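Local coordinates for protein UDP-N-acetylmuramate-alanine ligase MurC (Thermotoga maritima, PDB 1J6U) that joins L-alanine to UDP-N-acetylmuramate at the expense of ATP, a cytoplasmic step in building the peptidoglycan of the cell wall, at residues Ala316-Asp328 / Ile444-Lys458. Numbering follows the deposited sequence.
Sequences AFHDPETNIYVID and IYSSRRFVERYQSSK
Tyr454 and Phe317 meet ring against ring where the last helix of the chain, 443-457, packs on the hairpin of strands 314-319 and 324-329. The two side chains cross at about a right angle. Their ring planes are 52° apart, and Phe317 CE2 lies 3.5 Å from Tyr454 CD2. Phe317 has CG anti to its N (chi1 174°), which carries the ring along the helix toward Tyr454 while its CB rests 3.6 Å from Val451 CG2. Beyond the ring, Tyr454 OH donates a 2.5 Å hydrogen bond to Asp319 OD1. That oxygen sits at the ring edge and is met on its anti side, with the carboxylate nearly perpendicular to the ring. Asp319 OD2 accepts from Glu321 N in an Asx turn, so one carboxylate links the hairpin turn to the helix. Ile324 CD1 approaches the Tyr454 ring obliquely, 3.7 Å from Tyr454 CE1. A phenylalanine in place of Tyr454 would probably keep the ring packing but leave Asp319 OD1 without its helix donor. Val326 spreads its two methyls: CG1 meets Val451, and CG2 touches the edge of Phe450, 3.5 Å from Phe450 CD2. Phe450 also packs on Phe435 and Phe437 of the neighbouring strand. At the other end, Ser447 OG donates to the syn lone pair of Asp328 OD1 at 2.7 Å. A water bridges Ser447 OG and Asp328 OD2, and Ile444 CD1 lies against the carboxylate carbon. The helix thus packs on one face of the mixed sheet in the C-terminal domain, over its outermost hairpin, its apolar middle flanked by two hydroxyl-to-carboxylate bonds that probably fix its position along the hairpin.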
ATOM      1  N   ALA A 316       3.553 -10.366 -11.306  1.00 41.12           N
ATOM      2  CA  ALA A 316       2.239 -10.799 -11.763  1.00 34.10           C
ATOM      3  C   ALA A 316       2.386 -12.068 -12.580  1.00 30.65           C
ATOM      4  O   ALA A 316       1.523 -12.928 -12.564  1.00 35.37           O
ATOM      5  CB  ALA A 316       1.609  -9.692 -12.600  1.00 21.36           C
ATOM      6  N   PHE A 317       3.509 -12.190 -13.278  1.00 26.31           N
ATOM      7  CA  PHE A 317       3.711 -13.346 -14.115  1.00 25.23           C
ATOM      8  C   PHE A 317       5.186 -13.594 -14.423  1.00 27.17           C
ATOM      9  O   PHE A 317       5.976 -12.673 -14.659  1.00 28.83           O
ATOM     10  CB  PHE A 317       2.956 -13.155 -15.434  1.00 25.06           C
ATOM     11  CG  PHE A 317       3.212 -14.236 -16.420  1.00 33.08           C
ATOM     12  CD1 PHE A 317       2.560 -15.468 -16.312  1.00 29.04           C
ATOM     13  CD2 PHE A 317       4.147 -14.062 -17.421  1.00 30.47           C
ATOM     14  CE1 PHE A 317       2.849 -16.510 -17.196  1.00 31.23           C
ATOM     15  CE2 PHE A 317       4.440 -15.105 -18.316  1.00 29.21           C
ATOM     16  CZ  PHE A 317       3.800 -16.319 -18.204  1.00 27.28           C
ATOM     17  N   HIS A 318       5.559 -14.860 -14.438  1.00 28.62           N
ATOM     18  CA  HIS A 318       6.929 -15.182 -14.757  1.00 34.67           C
ATOM     19  C   HIS A 318       6.991 -16.395 -15.647  1.00 32.60           C
ATOM     20  O   HIS A 318       6.393 -17.411 -15.324  1.00 31.79           O
ATOM     21  CB  HIS A 318       7.737 -15.477 -13.497  1.00 36.15           C
ATOM     22  CG  HIS A 318       9.125 -15.955 -13.788  1.00 40.95           C
ATOM     23  ND1 HIS A 318       9.770 -16.885 -13.007  1.00 32.32           N
ATOM     24  CD2 HIS A 318       9.978 -15.651 -14.795  1.00 36.18           C
ATOM     25  CE1 HIS A 318      10.959 -17.137 -13.522  1.00 44.44           C
ATOM     26  NE2 HIS A 318      11.108 -16.403 -14.608  1.00 40.27           N
ATOM     27  N   ASP A 319       7.685 -16.284 -16.781  1.00 30.25           N
ATOM     28  CA  ASP A 319       7.854 -17.449 -17.650  1.00 33.30           C
ATOM     29  C   ASP A 319       9.327 -17.833 -17.560  1.00 30.21           C
ATOM     30  O   ASP A 319      10.203 -17.196 -18.132  1.00 32.51           O
ATOM     31  CB  ASP A 319       7.493 -17.168 -19.100  1.00 41.90           C
ATOM     32  CG  ASP A 319       7.571 -18.422 -19.959  1.00 55.64           C
ATOM     33  OD1 ASP A 319       7.109 -18.369 -21.115  1.00 51.42           O
ATOM     34  OD2 ASP A 319       8.090 -19.460 -19.466  1.00 45.12           O
ATOM     35  N   PRO A 320       9.605 -18.894 -16.821  1.00 28.95           N
ATOM     36  CA  PRO A 320      10.940 -19.433 -16.581  1.00 35.70           C
ATOM     37  C   PRO A 320      11.594 -20.036 -17.818  1.00 37.14           C
ATOM     38  O   PRO A 320      12.822 -20.080 -17.916  1.00 43.40           O
ATOM     39  CB  PRO A 320      10.694 -20.421 -15.452  1.00 32.10           C
ATOM     40  CG  PRO A 320       9.374 -20.988 -15.836  1.00 42.31           C
ATOM     41  CD  PRO A 320       8.561 -19.792 -16.302  1.00 30.47           C
ATOM     42  N   GLU A 321      10.789 -20.490 -18.767  1.00 35.31           N
ATOM     43  CA  GLU A 321      11.344 -21.030 -20.003  1.00 38.18           C
ATOM     44  C   GLU A 321      11.874 -19.868 -20.819  1.00 35.73           C
ATOM     45  O   GLU A 321      12.898 -19.916 -21.489  1.00 39.18           O
ATOM     46  CB  GLU A 321      10.273 -21.693 -20.860  1.00 35.02           C
ATOM     47  CG  GLU A 321       9.689 -22.970 -20.314  1.00 65.77           C
ATOM     48  CD  GLU A 321       8.757 -23.639 -21.320  1.00 88.63           C
ATOM     49  OE1 GLU A 321       8.761 -23.215 -22.504  1.00 97.63           O
ATOM     50  OE2 GLU A 321       8.033 -24.590 -20.932  1.00101.34           O
ATOM     51  N   THR A 322      11.186 -18.766 -20.704  1.00 41.58           N
ATOM     52  CA  THR A 322      11.534 -17.660 -21.554  1.00 36.86           C
ATOM     53  C   THR A 322      12.297 -16.508 -20.906  1.00 40.72           C
ATOM     54  O   THR A 322      12.833 -15.616 -21.595  1.00 35.53           O
ATOM     55  CB  THR A 322      10.208 -17.244 -22.130  1.00 44.38           C
ATOM     56  OG1 THR A 322      10.334 -17.070 -23.533  1.00 48.27           O
ATOM     57  CG2 THR A 322       9.659 -16.070 -21.404  1.00 27.37           C
ATOM     58  N   ASN A 323      12.377 -16.581 -19.574  1.00 31.63           N
ATOM     59  CA  ASN A 323      12.976 -15.571 -18.727  1.00 26.11           C
ATOM     60  C   ASN A 323      12.221 -14.234 -18.928  1.00 29.71           C
ATOM     61  O   ASN A 323      12.816 -13.166 -19.175  1.00 23.08           O
ATOM     62  CB  ASN A 323      14.482 -15.397 -18.991  1.00 22.01           C
ATOM     63  CG  ASN A 323      15.122 -14.514 -17.939  1.00 30.89           C
ATOM     64  OD1 ASN A 323      14.619 -14.415 -16.805  1.00 25.76           O
ATOM     65  ND2 ASN A 323      16.220 -13.872 -18.288  1.00 26.43           N
ATOM     66  N   ILE A 324      10.896 -14.313 -18.835  1.00 28.34           N
ATOM     67  CA  ILE A 324      10.056 -13.131 -18.982  1.00 33.55           C
ATOM     68  C   ILE A 324       9.239 -12.848 -17.724  1.00 26.08           C
ATOM     69  O   ILE A 324       8.597 -13.738 -17.160  1.00 31.98           O
ATOM     70  CB  ILE A 324       9.105 -13.272 -20.196  1.00 28.83           C
ATOM     71  CG1 ILE A 324       9.879 -12.944 -21.456  1.00 26.31           C
ATOM     72  CG2 ILE A 324       7.929 -12.285 -20.093  1.00 27.59           C
ATOM     73  CD1 ILE A 324       9.180 -13.419 -22.697  1.00 36.68           C
ATOM     74  N   TYR A 325       9.260 -11.598 -17.293  1.00 28.12           N
ATOM     75  CA  TYR A 325       8.503 -11.205 -16.106  1.00 31.39           C
ATOM     76  C   TYR A 325       7.556 -10.044 -16.364  1.00 28.61           C
ATOM     77  O   TYR A 325       7.867  -9.106 -17.106  1.00 33.87           O
ATOM     78  CB  TYR A 325       9.455 -10.746 -14.971  1.00 30.73           C
ATOM     79  CG  TYR A 325      10.404 -11.805 -14.436  1.00 35.57           C
ATOM     80  CD1 TYR A 325      11.534 -12.154 -15.154  1.00 39.06           C
ATOM     81  CD2 TYR A 325      10.183 -12.434 -13.188  1.00 39.11           C
ATOM     82  CE1 TYR A 325      12.434 -13.082 -14.672  1.00 42.42           C
ATOM     83  CE2 TYR A 325      11.095 -13.384 -12.677  1.00 32.69           C
ATOM     84  CZ  TYR A 325      12.219 -13.685 -13.437  1.00 37.04           C
ATOM     85  OH  TYR A 325      13.196 -14.512 -12.990  1.00 37.66           O
ATOM     86  N   VAL A 326       6.405 -10.088 -15.726  1.00 30.17           N
ATOM     87  CA  VAL A 326       5.480  -8.964 -15.793  1.00 28.24           C
ATOM     88  C   VAL A 326       5.368  -8.566 -14.317  1.00 28.70           C
ATOM     89  O   VAL A 326       4.931  -9.344 -13.447  1.00 32.76           O
ATOM     90  CB  VAL A 326       4.082  -9.370 -16.363  1.00 43.11           C
ATOM     91  CG1 VAL A 326       3.146  -8.175 -16.280  1.00 25.98           C
ATOM     92  CG2 VAL A 326       4.211  -9.833 -17.841  1.00 28.47           C
ATOM     93  N   ILE A 327       5.763  -7.344 -14.036  1.00 32.47           N
ATOM     94  CA  ILE A 327       5.752  -6.836 -12.669  1.00 31.67           C
ATOM     95  C   ILE A 327       4.863  -5.587 -12.537  1.00 35.86           C
ATOM     96  O   ILE A 327       4.870  -4.709 -13.415  1.00 38.23           O
ATOM     97  CB  ILE A 327       7.227  -6.504 -12.227  1.00 29.77           C
ATOM     98  CG1 ILE A 327       8.044  -7.797 -12.173  1.00 28.73           C
ATOM     99  CG2 ILE A 327       7.262  -5.875 -10.822  1.00 29.53           C
ATOM    100  CD1 ILE A 327       9.501  -7.594 -11.721  1.00 40.99           C
ATOM    101  N   ASP A 328       4.099  -5.528 -11.441  1.00 35.83           N
ATOM    102  CA  ASP A 328       3.219  -4.393 -11.123  1.00 36.60           C
ATOM    103  C   ASP A 328       3.744  -3.486 -10.018  1.00 37.74           C
ATOM    104  O   ASP A 328       4.169  -3.948  -8.962  1.00 39.10           O
ATOM    105  CB  ASP A 328       1.849  -4.894 -10.682  1.00 41.27           C
ATOM    106  CG  ASP A 328       1.117  -5.602 -11.785  1.00 40.81           C
ATOM    107  OD1 ASP A 328       0.999  -4.990 -12.854  1.00 41.91           O
ATOM    108  OD2 ASP A 328       0.654  -6.748 -11.600  1.00 40.21           O
ATOM    109  N   ILE A 444      -3.075  -1.200 -14.155  1.00 37.49           N
ATOM    110  CA  ILE A 444      -3.133  -2.524 -13.580  1.00 30.75           C
ATOM    111  C   ILE A 444      -3.938  -3.483 -14.457  1.00 42.18           C
ATOM    112  O   ILE A 444      -3.656  -4.690 -14.475  1.00 43.81           O
ATOM    113  CB  ILE A 444      -3.700  -2.511 -12.097  1.00 39.63           C
ATOM    114  CG1 ILE A 444      -3.568  -3.910 -11.512  1.00 39.05           C
ATOM    115  CG2 ILE A 444      -5.138  -2.041 -12.012  1.00 43.11           C
ATOM    116  CD1 ILE A 444      -2.081  -4.248 -11.150  1.00 34.12           C
ATOM    117  N   TYR A 445      -4.919  -2.969 -15.202  1.00 35.63           N
ATOM    118  CA  TYR A 445      -5.703  -3.856 -16.077  1.00 39.78           C
ATOM    119  C   TYR A 445      -4.969  -4.219 -17.401  1.00 36.16           C
ATOM    120  O   TYR A 445      -5.149  -5.300 -17.945  1.00 35.24           O
ATOM    121  CB  TYR A 445      -7.072  -3.230 -16.373  1.00 49.43           C
ATOM    122  CG  TYR A 445      -7.866  -2.918 -15.120  1.00 60.01           C
ATOM    123  CD1 TYR A 445      -7.918  -1.615 -14.616  1.00 68.89           C
ATOM    124  CD2 TYR A 445      -8.491  -3.937 -14.385  1.00 65.87           C
ATOM    125  CE1 TYR A 445      -8.566  -1.325 -13.407  1.00 78.88           C
ATOM    126  CE2 TYR A 445      -9.145  -3.666 -13.165  1.00 74.83           C
ATOM    127  CZ  TYR A 445      -9.181  -2.350 -12.680  1.00 84.82           C
ATOM    128  OH  TYR A 445      -9.837  -2.039 -11.491  1.00 89.93           O
ATOM    129  N   SER A 446      -4.125  -3.318 -17.898  1.00 36.36           N
ATOM    130  CA  SER A 446      -3.364  -3.565 -19.115  1.00 43.29           C
ATOM    131  C   SER A 446      -2.439  -4.703 -18.782  1.00 49.46           C
ATOM    132  O   SER A 446      -2.313  -5.675 -19.538  1.00 40.55           O
ATOM    133  CB  SER A 446      -2.519  -2.348 -19.487  1.00 39.97           C
ATOM    134  OG  SER A 446      -3.329  -1.194 -19.499  1.00 72.18           O
ATOM    135  N   SER A 447      -1.791  -4.555 -17.627  1.00 42.06           N
ATOM    136  CA  SER A 447      -0.867  -5.548 -17.124  1.00 38.30           C
ATOM    137  C   SER A 447      -1.499  -6.949 -17.178  1.00 35.72           C
ATOM    138  O   SER A 447      -0.882  -7.908 -17.700  1.00 32.87           O
ATOM    139  CB  SER A 447      -0.480  -5.169 -15.698  1.00 41.54           C
ATOM    140  OG  SER A 447       0.220  -6.221 -15.086  1.00 47.98           O
ATOM    141  N   ARG A 448      -2.727  -7.071 -16.663  1.00 30.46           N
ATOM    142  CA  ARG A 448      -3.409  -8.361 -16.667  1.00 41.82           C
ATOM    143  C   ARG A 448      -3.709  -8.750 -18.088  1.00 41.67           C
ATOM    144  O   ARG A 448      -3.538  -9.908 -18.479  1.00 42.73           O
ATOM    145  CB  ARG A 448      -4.727  -8.333 -15.873  1.00 44.18           C
ATOM    146  CG  ARG A 448      -4.554  -8.123 -14.344  1.00 92.60           C
ATOM    147  CD  ARG A 448      -5.870  -7.670 -13.661  1.00108.67           C
ATOM    148  NE  ARG A 448      -5.724  -7.314 -12.241  1.00113.19           N
ATOM    149  CZ  ARG A 448      -6.672  -6.703 -11.520  1.00115.35           C
ATOM    150  NH1 ARG A 448      -7.832  -6.375 -12.085  1.00111.31           N
ATOM    151  NH2 ARG A 448      -6.468  -6.424 -10.232  1.00100.69           N
ATOM    152  N   ARG A 449      -4.141  -7.782 -18.882  1.00 36.69           N
ATOM    153  CA  ARG A 449      -4.450  -8.132 -20.248  1.00 44.79           C
ATOM    154  C   ARG A 449      -3.192  -8.578 -20.972  1.00 39.54           C
ATOM    155  O   ARG A 449      -3.251  -9.549 -21.719  1.00 33.71           O
ATOM    156  CB  ARG A 449      -5.184  -6.992 -20.942  1.00 45.50           C
ATOM    157  CG  ARG A 449      -6.635  -6.946 -20.490  1.00 49.01           C
ATOM    158  CD  ARG A 449      -7.471  -6.090 -21.399  1.00 72.26           C
ATOM    159  NE  ARG A 449      -7.110  -4.676 -21.313  1.00 78.46           N
ATOM    160  CZ  ARG A 449      -7.675  -3.807 -20.482  1.00 67.71           C
ATOM    161  NH1 ARG A 449      -8.641  -4.207 -19.660  1.00 45.82           N
ATOM    162  NH2 ARG A 449      -7.265  -2.544 -20.477  1.00 73.51           N
ATOM    163  N   PHE A 450      -2.053  -7.932 -20.691  1.00 33.48           N
ATOM    164  CA  PHE A 450      -0.768  -8.313 -21.294  1.00 30.21           C
ATOM    165  C   PHE A 450      -0.407  -9.751 -20.912  1.00 38.72           C
ATOM    166  O   PHE A 450       0.110 -10.527 -21.722  1.00 41.99           O
ATOM    167  CB  PHE A 450       0.341  -7.397 -20.809  1.00 24.27           C
ATOM    168  CG  PHE A 450       1.696  -7.731 -21.378  1.00 46.81           C
ATOM    169  CD1 PHE A 450       1.910  -7.694 -22.756  1.00 39.30           C
ATOM    170  CD2 PHE A 450       2.772  -8.083 -20.532  1.00 32.02           C
ATOM    171  CE1 PHE A 450       3.186  -8.006 -23.304  1.00 45.78           C
ATOM    172  CE2 PHE A 450       4.039  -8.389 -21.056  1.00 37.72           C
ATOM    173  CZ  PHE A 450       4.252  -8.352 -22.449  1.00 42.00           C
ATOM    174  N   VAL A 451      -0.694 -10.118 -19.673  1.00 37.96           N
ATOM    175  CA  VAL A 451      -0.354 -11.450 -19.253  1.00 38.28           C
ATOM    176  C   VAL A 451      -1.242 -12.399 -20.015  1.00 39.88           C
ATOM    177  O   VAL A 451      -0.764 -13.381 -20.602  1.00 36.50           O
ATOM    178  CB  VAL A 451      -0.503 -11.615 -17.711  1.00 36.16           C
ATOM    179  CG1 VAL A 451      -0.423 -13.092 -17.321  1.00 36.33           C
ATOM    180  CG2 VAL A 451       0.604 -10.852 -17.008  1.00 37.76           C
ATOM    181  N   GLU A 452      -2.537 -12.111 -20.028  1.00 40.62           N
ATOM    182  CA  GLU A 452      -3.456 -12.974 -20.765  1.00 42.01           C
ATOM    183  C   GLU A 452      -3.016 -13.142 -22.234  1.00 38.33           C
ATOM    184  O   GLU A 452      -3.059 -14.245 -22.780  1.00 43.74           O
ATOM    185  CB  GLU A 452      -4.887 -12.422 -20.666  1.00 40.89           C
ATOM    186  CG  GLU A 452      -5.478 -12.563 -19.253  1.00 64.81           C
ATOM    187  CD  GLU A 452      -6.777 -11.780 -19.021  1.00 72.03           C
ATOM    188  OE1 GLU A 452      -6.934 -10.679 -19.609  1.00 77.52           O
ATOM    189  OE2 GLU A 452      -7.627 -12.259 -18.225  1.00 74.73           O
ATOM    190  N   ARG A 453      -2.574 -12.057 -22.862  1.00 32.87           N
ATOM    191  CA  ARG A 453      -2.133 -12.091 -24.258  1.00 37.52           C
ATOM    192  C   ARG A 453      -0.998 -13.082 -24.371  1.00 45.30           C
ATOM    193  O   ARG A 453      -1.022 -13.995 -25.198  1.00 50.30           O
ATOM    194  CB  ARG A 453      -1.660 -10.692 -24.695  1.00 33.66           C
ATOM    195  CG  ARG A 453      -0.791 -10.690 -25.938  1.00 40.97           C
ATOM    196  CD  ARG A 453      -0.192  -9.292 -26.251  1.00 45.27           C
ATOM    197  NE  ARG A 453       0.825  -9.425 -27.297  1.00 49.43           N
ATOM    198  CZ  ARG A 453       1.746  -8.513 -27.615  1.00 44.19           C
ATOM    199  NH1 ARG A 453       1.811  -7.352 -26.986  1.00 32.70           N
ATOM    200  NH2 ARG A 453       2.654  -8.797 -28.534  1.00 48.84           N
ATOM    201  N   TYR A 454      -0.002 -12.892 -23.512  1.00 53.69           N
ATOM    202  CA  TYR A 454       1.175 -13.755 -23.461  1.00 48.30           C
ATOM    203  C   TYR A 454       0.783 -15.204 -23.348  1.00 43.87           C
ATOM    204  O   TYR A 454       1.217 -16.035 -24.135  1.00 39.38           O
ATOM    205  CB  TYR A 454       2.034 -13.440 -22.239  1.00 43.44           C
ATOM    206  CG  TYR A 454       3.317 -14.197 -22.256  1.00 40.04           C
ATOM    207  CD1 TYR A 454       4.432 -13.687 -22.931  1.00 35.01           C
ATOM    208  CD2 TYR A 454       3.410 -15.452 -21.665  1.00 32.45           C
ATOM    209  CE1 TYR A 454       5.605 -14.396 -23.020  1.00 29.44           C
ATOM    210  CE2 TYR A 454       4.603 -16.184 -21.757  1.00 37.97           C
ATOM    211  CZ  TYR A 454       5.691 -15.645 -22.440  1.00 30.02           C
ATOM    212  OH  TYR A 454       6.858 -16.372 -22.598  1.00 36.08           O
ATOM    213  N   GLN A 455      -0.021 -15.500 -22.338  1.00 43.97           N
ATOM    214  CA  GLN A 455      -0.451 -16.859 -22.101  1.00 50.36           C
ATOM    215  C   GLN A 455      -1.183 -17.408 -23.292  1.00 57.66           C
ATOM    216  O   GLN A 455      -0.803 -18.442 -23.829  1.00 67.00           O
ATOM    217  CB  GLN A 455      -1.331 -16.945 -20.844  1.00 49.05           C
ATOM    218  CG  GLN A 455      -0.632 -16.439 -19.580  1.00 55.23           C
ATOM    219  CD  GLN A 455      -1.441 -16.646 -18.299  1.00 60.43           C
ATOM    220  OE1 GLN A 455      -1.374 -17.704 -17.702  1.00 67.35           O
ATOM    221  NE2 GLN A 455      -2.206 -15.630 -17.876  1.00 60.33           N
ATOM    222  N   SER A 456      -2.224 -16.726 -23.740  1.00 64.38           N
ATOM    223  CA  SER A 456      -2.962 -17.258 -24.876  1.00 71.30           C
ATOM    224  C   SER A 456      -1.986 -17.432 -26.034  1.00 67.50           C
ATOM    225  O   SER A 456      -2.098 -18.363 -26.818  1.00 70.83           O
ATOM    226  CB  SER A 456      -4.113 -16.323 -25.268  1.00 67.33           C
ATOM    227  OG  SER A 456      -3.609 -15.190 -25.945  1.00 84.61           O
ATOM    228  N   SER A 457      -1.021 -16.535 -26.122  1.00 68.34           N
ATOM    229  CA  SER A 457      -0.033 -16.599 -27.172  1.00 70.54           C
ATOM    230  C   SER A 457       0.747 -17.907 -27.103  1.00 79.55           C
ATOM    231  O   SER A 457       1.155 -18.450 -28.127  1.00 88.09           O
ATOM    232  CB  SER A 457       0.917 -15.411 -27.050  1.00 75.28           C
ATOM    233  OG  SER A 457       1.892 -15.434 -28.074  1.00 88.86           O
ATOM    234  N   LYS A 458       0.975 -18.422 -25.900  1.00 86.59           N
ATOM    235  CA  LYS A 458       1.703 -19.682 -25.778  1.00 89.30           C
ATOM    236  C   LYS A 458       0.684 -20.821 -25.852  1.00 93.45           C
ATOM    237  O   LYS A 458       0.880 -21.723 -26.697  1.00102.93           O
ATOM    238  CB  LYS A 458       2.498 -19.743 -24.461  1.00 84.18           C
ATOM    239  CG  LYS A 458       3.502 -18.598 -24.276  1.00 82.31           C
ATOM    240  CD  LYS A 458       4.646 -18.570 -25.304  1.00 79.70           C
ATOM    241  CE  LYS A 458       5.369 -17.202 -25.277  1.00 82.75           C
ATOM    242  NZ  LYS A 458       6.792 -17.158 -25.789  1.00 71.80           N
TER
HETATM  243  O   HOH W   1      -1.298  -7.895 -13.567  1.00 42.57           O